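Local atomic coordinates of predicted metal-dependent hydrolase of the TIM-barrel fold (Lactobacillus casei, PDB entry 2QPX), a protein that is probably a metal-dependent hydrolase of the amidohydrolase type, with two zinc ions bound in a TIM-barrel fold. Residues F144-W148 / L206-M210; V174-L178 / L240-M246; L288-L292 / F315-A319. The contacts are given in a common frame with arbitrary orientation. Residue numbers count along the deposited sequence, not the author numbering.

Overall arrangement
Contacts 1 and 2 are neighbours and contact 3 stands apart. The first two share helix 204-221: it carries I207 and D208 of contact 1, on which V174 and L178 of contact 2 pack. Their segments alternate along the chain. Contact 3 comes later, its centre about 32 Å from that of contact 1 and 21 Å from that of contact 2. All three are largely buried, but contact 1 is the most peripheral and contact 3 the most central. Contact 1 joins two helices through aromatic and aliphatic side chains. Contact 2 joins two loops by one backbone hydrogen bond, a bridging water and apolar packing. Contact 3 is mainly polar and holds a zinc ligand.

Contact 1 of 3, residues F144-W148 / L206-M210; sequences FAAWW and LIDYM
Two alpha-helical segments, 144-148 and 206-210, face each other with axes 13.8 Å apart at closest approach. Their N-to-C directions cross at -46°. F144 CA is 10.0 Å from L206 CA, and W148 CA 8.9 Å from the CA of M210, a selenomethionine. All the contacting side chains have chi1 t. Y209 is central, and its ring meets both F144 and W148. The edge of F144 meets the face of Y209 in an offset edge-to-face pair, with F144 CZ 3.7 Å from Y209 CE1. The edge of Y209 in turn meets the face of W148, with ring centroids 5.5 Å apart and planes at 75°. W148 CZ3 also lies 4.3 Å from M210 CA. L206 CD1 is 3.7 Å from W147 CZ3 and 3.9 Å from F144 CE2. W147 NE1 donates a hydrogen bond to A134 O. No hydrogen bond crosses the interface. This is an aromatic cluster between two helices, set in the peripheral helical part of a TIM-barrel protein.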
ATOM      1  N   PHE A 144     -37.532   9.697  16.571  1.00 20.39           N
ATOM      2  CA  PHE A 144     -36.838   9.913  15.296  1.00 20.34           C
ATOM      3  C   PHE A 144     -37.464  11.004  14.434  1.00 20.06           C
ATOM      4  O   PHE A 144     -36.763  11.843  13.864  1.00 19.04           O
ATOM      5  CB  PHE A 144     -36.760   8.601  14.507  1.00 19.77           C
ATOM      6  CG  PHE A 144     -36.216   8.754  13.112  1.00 17.91           C
ATOM      7  CD1 PHE A 144     -37.043   9.061  12.045  1.00 18.79           C
ATOM      8  CD2 PHE A 144     -34.875   8.613  12.866  1.00 17.78           C
ATOM      9  CE1 PHE A 144     -36.544   9.192  10.772  1.00 19.40           C
ATOM     10  CE2 PHE A 144     -34.366   8.746  11.575  1.00 19.99           C
ATOM     11  CZ  PHE A 144     -35.204   9.045  10.523  1.00 19.18           C
ATOM     12  N   ALA A 145     -38.769  10.987  14.249  1.00 20.12           N
ATOM     13  CA  ALA A 145     -39.354  11.926  13.292  1.00 18.64           C
ATOM     14  C   ALA A 145     -39.121  13.389  13.681  1.00 20.28           C
ATOM     15  O   ALA A 145     -38.777  14.225  12.827  1.00 21.09           O
ATOM     16  CB  ALA A 145     -40.871  11.644  13.139  1.00 20.63           C
ATOM     17  N   ALA A 146     -39.294  13.708  14.956  1.00 21.81           N
ATOM     18  CA  ALA A 146     -39.110  15.094  15.428  1.00 22.82           C
ATOM     19  C   ALA A 146     -37.623  15.447  15.393  1.00 21.98           C
ATOM     20  O   ALA A 146     -37.265  16.575  15.040  1.00 22.19           O
ATOM     21  CB  ALA A 146     -39.637  15.271  16.842  1.00 24.74           C
ATOM     22  N   TRP A 147     -36.770  14.502  15.768  1.00 20.70           N
ATOM     23  CA  TRP A 147     -35.315  14.714  15.690  1.00 18.06           C
ATOM     24  C   TRP A 147     -34.880  14.979  14.239  1.00 19.57           C
ATOM     25  O   TRP A 147     -34.168  15.954  13.945  1.00 18.06           O
ATOM     26  CB  TRP A 147     -34.572  13.508  16.221  1.00 18.83           C
ATOM     27  CG  TRP A 147     -33.108  13.547  15.862  1.00 18.37           C
ATOM     28  CD1 TRP A 147     -32.140  14.291  16.465  1.00 19.10           C
ATOM     29  CD2 TRP A 147     -32.474  12.837  14.798  1.00 16.84           C
ATOM     30  NE1 TRP A 147     -30.925  14.107  15.841  1.00 19.53           N
ATOM     31  CE2 TRP A 147     -31.099  13.195  14.824  1.00 18.16           C
ATOM     32  CE3 TRP A 147     -32.917  11.922  13.830  1.00 18.23           C
ATOM     33  CZ2 TRP A 147     -30.202  12.710  13.910  1.00 18.45           C
ATOM     34  CZ3 TRP A 147     -32.023  11.421  12.931  1.00 18.52           C
ATOM     35  CH2 TRP A 147     -30.662  11.829  12.966  1.00 18.52           C
ATOM     36  N   TRP A 148     -35.319  14.120  13.320  1.00 18.80           N
ATOM     37  CA  TRP A 148     -34.949  14.256  11.914  1.00 19.07           C
ATOM     38  C   TRP A 148     -35.440  15.581  11.326  1.00 18.53           C
ATOM     39  O   TRP A 148     -34.711  16.260  10.577  1.00 19.09           O
ATOM     40  CB  TRP A 148     -35.480  13.081  11.089  1.00 18.68           C
ATOM     41  CG  TRP A 148     -35.128  13.219   9.648  1.00 19.04           C
ATOM     42  CD1 TRP A 148     -35.973  13.474   8.615  1.00 22.82           C
ATOM     43  CD2 TRP A 148     -33.808  13.180   9.083  1.00 18.60           C
ATOM     44  NE1 TRP A 148     -35.274  13.570   7.442  1.00 23.38           N
ATOM     45  CE2 TRP A 148     -33.941  13.415   7.703  1.00 19.92           C
ATOM     46  CE3 TRP A 148     -32.533  12.992   9.618  1.00 20.53           C
ATOM     47  CZ2 TRP A 148     -32.838  13.412   6.840  1.00 19.97           C
ATOM     48  CZ3 TRP A 148     -31.452  12.983   8.774  1.00 21.23           C
ATOM     49  CH2 TRP A 148     -31.603  13.222   7.404  1.00 21.47           C
ATOM     50  N   LEU A 206     -28.033   4.585  11.435  1.00 14.80           N
ATOM     51  CA  LEU A 206     -28.454   5.984  11.470  1.00 14.50           C
ATOM     52  C   LEU A 206     -27.473   6.932  10.758  1.00 14.69           C
ATOM     53  O   LEU A 206     -27.913   7.820  10.037  1.00 14.89           O
ATOM     54  CB  LEU A 206     -28.736   6.428  12.902  1.00 15.67           C
ATOM     55  CG  LEU A 206     -29.308   7.828  13.062  1.00 14.82           C
ATOM     56  CD1 LEU A 206     -30.621   8.018  12.257  1.00 16.95           C
ATOM     57  CD2 LEU A 206     -29.486   8.178  14.572  1.00 16.11           C
ATOM     58  N   ILE A 207     -26.179   6.725  10.940  1.00 14.60           N
ATOM     59  CA  ILE A 207     -25.187   7.553  10.225  1.00 13.88           C
ATOM     60  C   ILE A 207     -25.325   7.379   8.711  1.00 13.57           C
ATOM     61  O   ILE A 207     -25.338   8.366   7.963  1.00 14.75           O
ATOM     62  CB  ILE A 207     -23.736   7.229  10.691  1.00 14.00           C
ATOM     63  CG1 ILE A 207     -23.523   7.815  12.109  1.00 15.43           C
ATOM     64  CG2 ILE A 207     -22.702   7.831   9.744  1.00 14.99           C
ATOM     65  CD1 ILE A 207     -22.202   7.387  12.814  1.00 18.27           C
ATOM     66  N   ASP A 208     -25.450   6.144   8.236  1.00 13.18           N
ATOM     67  CA  ASP A 208     -25.530   5.913   6.793  1.00 13.47           C
ATOM     68  C   ASP A 208     -26.850   6.497   6.261  1.00 14.31           C
ATOM     69  O   ASP A 208     -26.841   7.161   5.195  1.00 14.45           O
ATOM     70  CB  ASP A 208     -25.409   4.423   6.440  1.00 14.79           C
ATOM     71  CG  ASP A 208     -23.990   3.882   6.519  1.00 17.90           C
ATOM     72  OD1 ASP A 208     -23.083   4.614   6.959  1.00 19.01           O
ATOM     73  OD2 ASP A 208     -23.793   2.683   6.113  1.00 18.65           O
ATOM     74  N   TYR A 209     -27.973   6.303   6.974  1.00 13.75           N
ATOM     75  CA  TYR A 209     -29.236   6.958   6.571  1.00 14.31           C
ATOM     76  C   TYR A 209     -29.026   8.485   6.439  1.00 13.29           C
ATOM     77  O   TYR A 209     -29.435   9.131   5.439  1.00 15.46           O
ATOM     78  CB  TYR A 209     -30.351   6.666   7.604  1.00 14.57           C
ATOM     79  CG  TYR A 209     -31.662   7.293   7.277  1.00 16.14           C
ATOM     80  CD1 TYR A 209     -31.968   8.585   7.657  1.00 15.62           C
ATOM     81  CD2 TYR A 209     -32.628   6.568   6.561  1.00 15.01           C
ATOM     82  CE1 TYR A 209     -33.214   9.139   7.348  1.00 18.22           C
ATOM     83  CE2 TYR A 209     -33.827   7.104   6.228  1.00 17.61           C
ATOM     84  CZ  TYR A 209     -34.131   8.384   6.607  1.00 18.30           C
ATOM     85  OH  TYR A 209     -35.335   8.933   6.261  1.00 21.07           O
HETATM   86  N   MSE A 210     -28.440   9.083   7.485  1.00 13.54           N
HETATM   87  CA  MSE A 210     -28.200  10.506   7.530  0.50 14.09           C
HETATM   88  C   MSE A 210     -27.405  10.946   6.311  1.00 14.11           C
HETATM   89  O   MSE A 210     -27.758  11.935   5.637  1.00 15.77           O
HETATM   90  CB  MSE A 210     -27.388  10.820   8.782  0.50 14.83           C
HETATM   91  CG  MSE A 210     -27.074  12.266   8.971  0.50 13.73           C
HETATM   92 SE   MSE A 210     -25.674  12.616  10.299  0.40 16.74          SE
HETATM   93  CE  MSE A 210     -24.055  12.216   9.262  0.50 19.14           C
TER

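Contact 2 of 3, residues V174-L178 / L240-M246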
ATOM      1  N   VAL A 174     -18.014   4.585  12.454  1.00 18.29           N
ATOM      2  CA  VAL A 174     -18.611   3.415  11.799  1.00 16.84           C
ATOM      3  C   VAL A 174     -17.894   2.935  10.544  1.00 15.25           C
ATOM      4  O   VAL A 174     -18.242   1.885   9.985  1.00 18.92           O
ATOM      5  CB  VAL A 174     -20.092   3.686  11.474  1.00 17.81           C
ATOM      6  CG1 VAL A 174     -20.910   3.896  12.772  1.00 18.93           C
ATOM      7  CG2 VAL A 174     -20.273   4.895  10.534  1.00 16.96           C
ATOM      8  N   GLY A 175     -16.927   3.698  10.051  1.00 16.79           N
ATOM      9  CA  GLY A 175     -16.237   3.334   8.861  1.00 16.34           C
ATOM     10  C   GLY A 175     -16.909   3.919   7.623  1.00 16.38           C
ATOM     11  O   GLY A 175     -17.914   4.655   7.717  1.00 16.92           O
ATOM     12  N   LEU A 176     -16.353   3.582   6.465  1.00 16.50           N
ATOM     13  CA  LEU A 176     -16.721   4.221   5.207  1.00 16.54           C
ATOM     14  C   LEU A 176     -17.435   3.325   4.186  1.00 17.30           C
ATOM     15  O   LEU A 176     -17.613   3.722   3.038  1.00 17.93           O
ATOM     16  CB  LEU A 176     -15.509   4.888   4.537  1.00 17.02           C
ATOM     17  CG  LEU A 176     -14.904   6.081   5.286  1.00 16.46           C
ATOM     18  CD1 LEU A 176     -13.624   6.515   4.558  1.00 18.51           C
ATOM     19  CD2 LEU A 176     -15.954   7.191   5.373  1.00 17.90           C
ATOM     20  N   HIS A 177     -17.875   2.128   4.613  1.00 17.35           N
ATOM     21  CA  HIS A 177     -18.612   1.247   3.726  0.50 17.59           C
ATOM     22  C   HIS A 177     -20.076   1.675   3.726  1.00 18.07           C
ATOM     23  O   HIS A 177     -20.949   1.005   4.290  1.00 19.29           O
ATOM     24  CB  HIS A 177     -18.426  -0.204   4.170  0.50 17.01           C
ATOM     25  CG  HIS A 177     -18.716  -1.200   3.101  0.50 18.28           C
ATOM     26  ND1 HIS A 177     -19.419  -0.893   1.953  0.50 18.98           N
ATOM     27  CD2 HIS A 177     -18.466  -2.528   3.052  0.50 18.30           C
ATOM     28  CE1 HIS A 177     -19.562  -1.991   1.229  0.50 24.70           C
ATOM     29  NE2 HIS A 177     -18.974  -2.988   1.866  0.50 22.64           N
ATOM     30  N   LEU A 178     -20.356   2.797   3.080  1.00 17.51           N
ATOM     31  CA  LEU A 178     -21.641   3.447   3.167  1.00 18.27           C
ATOM     32  C   LEU A 178     -22.655   2.704   2.284  1.00 21.13           C
ATOM     33  O   LEU A 178     -22.384   2.421   1.117  1.00 25.82           O
ATOM     34  CB  LEU A 178     -21.531   4.889   2.718  1.00 20.56           C
ATOM     35  CG  LEU A 178     -20.466   5.767   3.365  1.00 18.79           C
ATOM     36  CD1 LEU A 178     -20.447   7.146   2.715  1.00 20.90           C
ATOM     37  CD2 LEU A 178     -20.572   5.876   4.906  1.00 22.26           C
ATOM     38  N   LEU A 240     -11.579  -0.053   7.976  1.00 19.97           N
ATOM     39  CA  LEU A 240     -12.829   0.401   7.362  1.00 20.56           C
ATOM     40  C   LEU A 240     -12.722   1.795   6.794  1.00 21.18           C
ATOM     41  O   LEU A 240     -13.727   2.393   6.365  1.00 22.56           O
ATOM     42  CB  LEU A 240     -13.956   0.371   8.421  1.00 22.35           C
ATOM     43  CG  LEU A 240     -14.272  -1.038   8.930  1.00 25.19           C
ATOM     44  CD1 LEU A 240     -15.457  -0.978   9.914  1.00 28.26           C
ATOM     45  CD2 LEU A 240     -14.578  -1.983   7.775  1.00 28.34           C
ATOM     46  N   GLY A 241     -11.526   2.362   6.826  1.00 19.28           N
ATOM     47  CA  GLY A 241     -11.314   3.727   6.363  1.00 21.21           C
ATOM     48  C   GLY A 241     -10.823   3.823   4.932  1.00 19.72           C
ATOM     49  O   GLY A 241     -10.376   4.901   4.527  1.00 22.48           O
ATOM     50  N   ASN A 242     -10.799   2.693   4.217  1.00 19.02           N
ATOM     51  CA  ASN A 242     -10.364   2.655   2.819  1.00 18.40           C
ATOM     52  C   ASN A 242     -11.477   3.321   1.979  1.00 18.65           C
ATOM     53  O   ASN A 242     -12.612   2.835   1.932  1.00 18.16           O
ATOM     54  CB  ASN A 242     -10.126   1.206   2.370  1.00 19.50           C
ATOM     55  CG  ASN A 242      -9.556   1.093   0.963  1.00 18.32           C
ATOM     56  OD1 ASN A 242      -9.814   1.937   0.087  1.00 18.59           O
ATOM     57  ND2 ASN A 242      -8.778   0.014   0.727  1.00 20.45           N
ATOM     58  N   PRO A 243     -11.165   4.424   1.280  1.00 16.20           N
ATOM     59  CA  PRO A 243     -12.229   5.138   0.600  1.00 15.77           C
ATOM     60  C   PRO A 243     -12.827   4.418  -0.615  1.00 16.35           C
ATOM     61  O   PRO A 243     -13.897   4.823  -1.077  1.00 16.97           O
ATOM     62  CB  PRO A 243     -11.547   6.441   0.195  1.00 16.55           C
ATOM     63  CG  PRO A 243     -10.125   6.067  -0.003  1.00 17.19           C
ATOM     64  CD  PRO A 243      -9.861   5.060   1.087  1.00 15.99           C
ATOM     65  N   LEU A 244     -12.201   3.334  -1.081  1.00 16.78           N
ATOM     66  CA  LEU A 244     -12.846   2.479  -2.085  1.00 17.77           C
ATOM     67  C   LEU A 244     -14.189   1.958  -1.558  1.00 18.15           C
ATOM     68  O   LEU A 244     -15.087   1.669  -2.352  1.00 19.07           O
ATOM     69  CB  LEU A 244     -11.955   1.305  -2.470  1.00 19.05           C
ATOM     70  CG  LEU A 244     -10.595   1.605  -3.107  1.00 18.65           C
ATOM     71  CD1 LEU A 244      -9.817   0.324  -3.409  1.00 19.18           C
ATOM     72  CD2 LEU A 244     -10.773   2.504  -4.357  1.00 20.42           C
ATOM     73  N   LEU A 245     -14.333   1.877  -0.235  1.00 17.54           N
ATOM     74  CA  LEU A 245     -15.572   1.394   0.359  1.00 18.76           C
ATOM     75  C   LEU A 245     -16.734   2.385   0.158  1.00 17.76           C
ATOM     76  O   LEU A 245     -17.905   2.014   0.284  1.00 19.99           O
ATOM     77  CB  LEU A 245     -15.370   1.079   1.837  1.00 18.95           C
ATOM     78  CG  LEU A 245     -14.376  -0.046   2.165  1.00 20.43           C
ATOM     79  CD1 LEU A 245     -14.018  -0.063   3.661  1.00 23.08           C
ATOM     80  CD2 LEU A 245     -14.904  -1.377   1.676  1.00 23.40           C
HETATM   81  N   MSE A 246     -16.402   3.637  -0.209  1.00 16.89           N
HETATM   82  CA  MSE A 246     -17.395   4.681  -0.465  1.00 17.83           C
HETATM   83  C   MSE A 246     -17.974   4.647  -1.870  1.00 19.40           C
HETATM   84  O   MSE A 246     -18.745   5.522  -2.227  1.00 19.82           O
HETATM   85  CB  MSE A 246     -16.784   6.095  -0.286  1.00 18.42           C
HETATM   86  CG  MSE A 246     -16.294   6.364   1.094  1.00 19.54           C
HETATM   87 SE   MSE A 246     -15.477   8.061   1.199  0.80 20.81          SE
HETATM   88  CE  MSE A 246     -16.954   9.099   0.914  1.00 18.34           C
TER
HETATM   89  O   HOH W   1     -20.441   3.445  -0.392  1.00 23.79           O
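L240 opens the contact: L240 O accepts a hydrogen bond from L176 N at 2.9 Å. Here G175 has phi 91° and psi -178°, and a CB on it would clash with L240 CB. G241 O lies 3.6 Å from L176 CD1. N242 turns the chain: its OD1 accepts from L244 N at 3.0 Å, an Asx turn that leads into the 3-10 segment 243-246. L244 points away from 174-178 and packs on M238 of the second subunit. L245 lays CD2 over the face of the H177 ring, 4.2 Å from its centroid, a CH-pi contact. L245 O meets H177 CA at 3.6 Å in a CA-H...O contact. Water 1 donates to L245 O (3.0 Å) and L178 O (2.7 Å) and so bridges the two loops; H177 is the centre of an inverse gamma turn. Selenomethionine M246 sets CG 3.8 Å from L176 CB. L176 and M246 also pack on F227. Two TIM-barrel loops thus pack together over strand 225-229, whose H228 is a zinc ligand.

Contact 3 of 3, residues L288-L292 / F315-A319; sequences LLDNL and FASDA. With ZN (zinc ion), chain B.
This contact holds a zinc ligand of the TIM-barrel metal site, on the loop that follows strand 313-314. In the amidohydrolase superfamily an aspartate after the last barrel strand has this role. L288 is the N-cap of the short helix 289-292 and has positive phi (75°, psi -50°) and chi1 t. Its CA is 5.4 Å from D318 CA. L288 N gives a weak hydrogen bond to S317 O at 3.5 Å, and L288 CD1 lies 3.2 Å from D318 OD2. D290, with chi1 p, points toward the loop. Its OD2 is 2.9 Å from A316 O, but both are acceptors, so this is no hydrogen bond. N291 also has chi1 near p, at 38°. It donates from ND2 to S317 O at 2.8 Å, and ND2 also bonds M325 O. An ST turn, A319 N to S317 OG at 2.9 Å, shapes the facing loop, and S317 OG also bonds D16. D318 has chi1 t and left-handed backbone angles (56°/24°). H18, H20 and carboxylated K167 complete this zinc site. D318 OD1 binds zinc at 2.1 Å, while water 2, also 2.1 Å from the zinc, donates to D318 OD2 at 2.7 Å.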
ATOM      1  N   LEU A 288      -2.884  16.111   7.871  1.00 20.47           N
ATOM      2  CA  LEU A 288      -2.599  15.220   9.011  1.00 21.35           C
ATOM      3  C   LEU A 288      -1.370  14.328   8.816  1.00 21.45           C
ATOM      4  O   LEU A 288      -0.501  14.263   9.692  1.00 20.53           O
ATOM      5  CB  LEU A 288      -3.858  14.418   9.428  1.00 21.11           C
ATOM      6  CG  LEU A 288      -3.822  13.955  10.904  1.00 21.74           C
ATOM      7  CD1 LEU A 288      -3.773  15.158  11.915  1.00 22.15           C
ATOM      8  CD2 LEU A 288      -5.018  13.009  11.214  1.00 22.70           C
ATOM      9  N   LEU A 289      -1.287  13.637   7.689  1.00 19.38           N
ATOM     10  CA  LEU A 289      -0.030  13.060   7.262  1.00 19.84           C
ATOM     11  C   LEU A 289       1.038  14.165   7.068  1.00 21.54           C
ATOM     12  O   LEU A 289       2.161  14.005   7.562  1.00 20.78           O
ATOM     13  CB  LEU A 289      -0.219  12.222   5.987  1.00 19.29           C
ATOM     14  CG  LEU A 289       1.036  11.508   5.420  1.00 19.53           C
ATOM     15  CD1 LEU A 289       2.007  12.451   4.683  1.00 19.75           C
ATOM     16  CD2 LEU A 289       1.816  10.672   6.448  1.00 19.00           C
ATOM     17  N   ASP A 290       0.652  15.295   6.435  0.70 19.31           N
ATOM     18  CA  ASP A 290       1.643  16.194   5.968  0.70 18.68           C
ATOM     19  C   ASP A 290       2.436  16.813   7.127  0.70 20.94           C
ATOM     20  O   ASP A 290       3.636  17.032   6.977  0.70 20.56           O
ATOM     21  CB  ASP A 290       1.102  17.213   4.916  0.70 18.78           C
ATOM     22  CG  ASP A 290      -0.100  18.067   5.341  0.70 18.04           C
ATOM     23  OD1 ASP A 290      -0.528  18.045   6.531  0.70 16.06           O
ATOM     24  OD2 ASP A 290      -0.603  18.816   4.384  0.70 17.34           O
ATOM     25  N   ASN A 291       1.761  17.047   8.274  1.00 19.77           N
ATOM     26  CA  ASN A 291       2.382  17.587   9.518  1.00 21.03           C
ATOM     27  C   ASN A 291       2.756  16.514  10.539  1.00 22.07           C
ATOM     28  O   ASN A 291       3.809  16.603  11.161  1.00 22.91           O
ATOM     29  CB  ASN A 291       1.557  18.681  10.208  1.00 20.53           C
ATOM     30  CG  ASN A 291       0.041  18.455  10.182  1.00 20.60           C
ATOM     31  OD1 ASN A 291      -0.435  17.351   9.927  1.00 22.15           O
ATOM     32  ND2 ASN A 291      -0.740  19.530  10.458  1.00 21.21           N
ATOM     33  N   LEU A 292       1.913  15.517  10.742  1.00 20.00           N
ATOM     34  CA  LEU A 292       2.204  14.528  11.818  1.00 21.50           C
ATOM     35  C   LEU A 292       3.052  13.370  11.347  1.00 18.75           C
ATOM     36  O   LEU A 292       3.566  12.575  12.160  1.00 21.01           O
ATOM     37  CB  LEU A 292       0.917  14.046  12.514  1.00 21.87           C
ATOM     38  CG  LEU A 292      -0.007  15.138  13.103  1.00 20.48           C
ATOM     39  CD1 LEU A 292      -0.973  14.514  14.114  1.00 22.58           C
ATOM     40  CD2 LEU A 292       0.796  16.262  13.738  1.00 22.24           C
ATOM     41  N   PHE A 315      -4.480  21.600  -0.760  1.00 16.20           N
ATOM     42  CA  PHE A 315      -3.787  21.820   0.508  1.00 14.91           C
ATOM     43  C   PHE A 315      -4.789  21.901   1.679  1.00 14.90           C
ATOM     44  O   PHE A 315      -5.776  22.632   1.629  1.00 15.25           O
ATOM     45  CB  PHE A 315      -3.000  23.131   0.535  1.00 15.00           C
ATOM     46  CG  PHE A 315      -2.465  23.465   1.889  1.00 14.88           C
ATOM     47  CD1 PHE A 315      -1.411  22.739   2.423  1.00 16.12           C
ATOM     48  CD2 PHE A 315      -3.065  24.439   2.668  1.00 15.58           C
ATOM     49  CE1 PHE A 315      -0.961  22.996   3.689  1.00 17.07           C
ATOM     50  CE2 PHE A 315      -2.623  24.690   3.970  1.00 15.35           C
ATOM     51  CZ  PHE A 315      -1.570  23.996   4.444  1.00 16.90           C
ATOM     52  N   ALA A 316      -4.473  21.166   2.750  1.00 13.98           N
ATOM     53  CA  ALA A 316      -5.018  21.415   4.070  1.00 13.52           C
ATOM     54  C   ALA A 316      -3.979  21.009   5.088  1.00 14.31           C
ATOM     55  O   ALA A 316      -3.112  20.198   4.805  1.00 14.52           O
ATOM     56  CB  ALA A 316      -6.336  20.637   4.355  1.00 14.23           C
ATOM     57  N   SER A 317      -4.065  21.601   6.279  1.00 15.08           N
ATOM     58  CA  SER A 317      -3.214  21.216   7.412  1.00 15.38           C
ATOM     59  C   SER A 317      -3.827  20.183   8.351  1.00 14.96           C
ATOM     60  O   SER A 317      -3.119  19.377   8.958  1.00 16.41           O
ATOM     61  CB  SER A 317      -2.850  22.467   8.243  1.00 15.75           C
ATOM     62  OG  SER A 317      -3.998  23.000   8.887  1.00 14.55           O
ATOM     63  N   ASP A 318      -5.148  20.200   8.493  1.00 14.81           N
ATOM     64  CA  ASP A 318      -5.809  19.490   9.588  1.00 12.76           C
ATOM     65  C   ASP A 318      -5.275  19.920  10.964  1.00 14.65           C
ATOM     66  O   ASP A 318      -5.405  19.172  11.950  1.00 17.35           O
ATOM     67  CB  ASP A 318      -5.761  17.932   9.451  1.00 15.43           C
ATOM     68  CG  ASP A 318      -6.827  17.265  10.291  1.00 15.78           C
ATOM     69  OD1 ASP A 318      -7.901  17.849  10.457  1.00 15.79           O
ATOM     70  OD2 ASP A 318      -6.647  16.137  10.783  1.00 22.05           O
ATOM     71  N   ALA A 319      -4.711  21.124  11.039  1.00 13.16           N
ATOM     72  CA  ALA A 319      -4.046  21.552  12.241  1.00 13.94           C
ATOM     73  C   ALA A 319      -5.040  22.068  13.289  1.00 14.20           C
ATOM     74  O   ALA A 319      -6.075  22.657  12.950  1.00 14.39           O
ATOM     75  CB  ALA A 319      -3.012  22.656  11.911  1.00 14.00           C
TER
HETATM   76 ZN    ZN B 376      -9.880  17.379  10.950  0.70 14.91          ZN
HETATM   77  O   HOH W   2      -9.117  15.556  11.569  1.00 29.42           O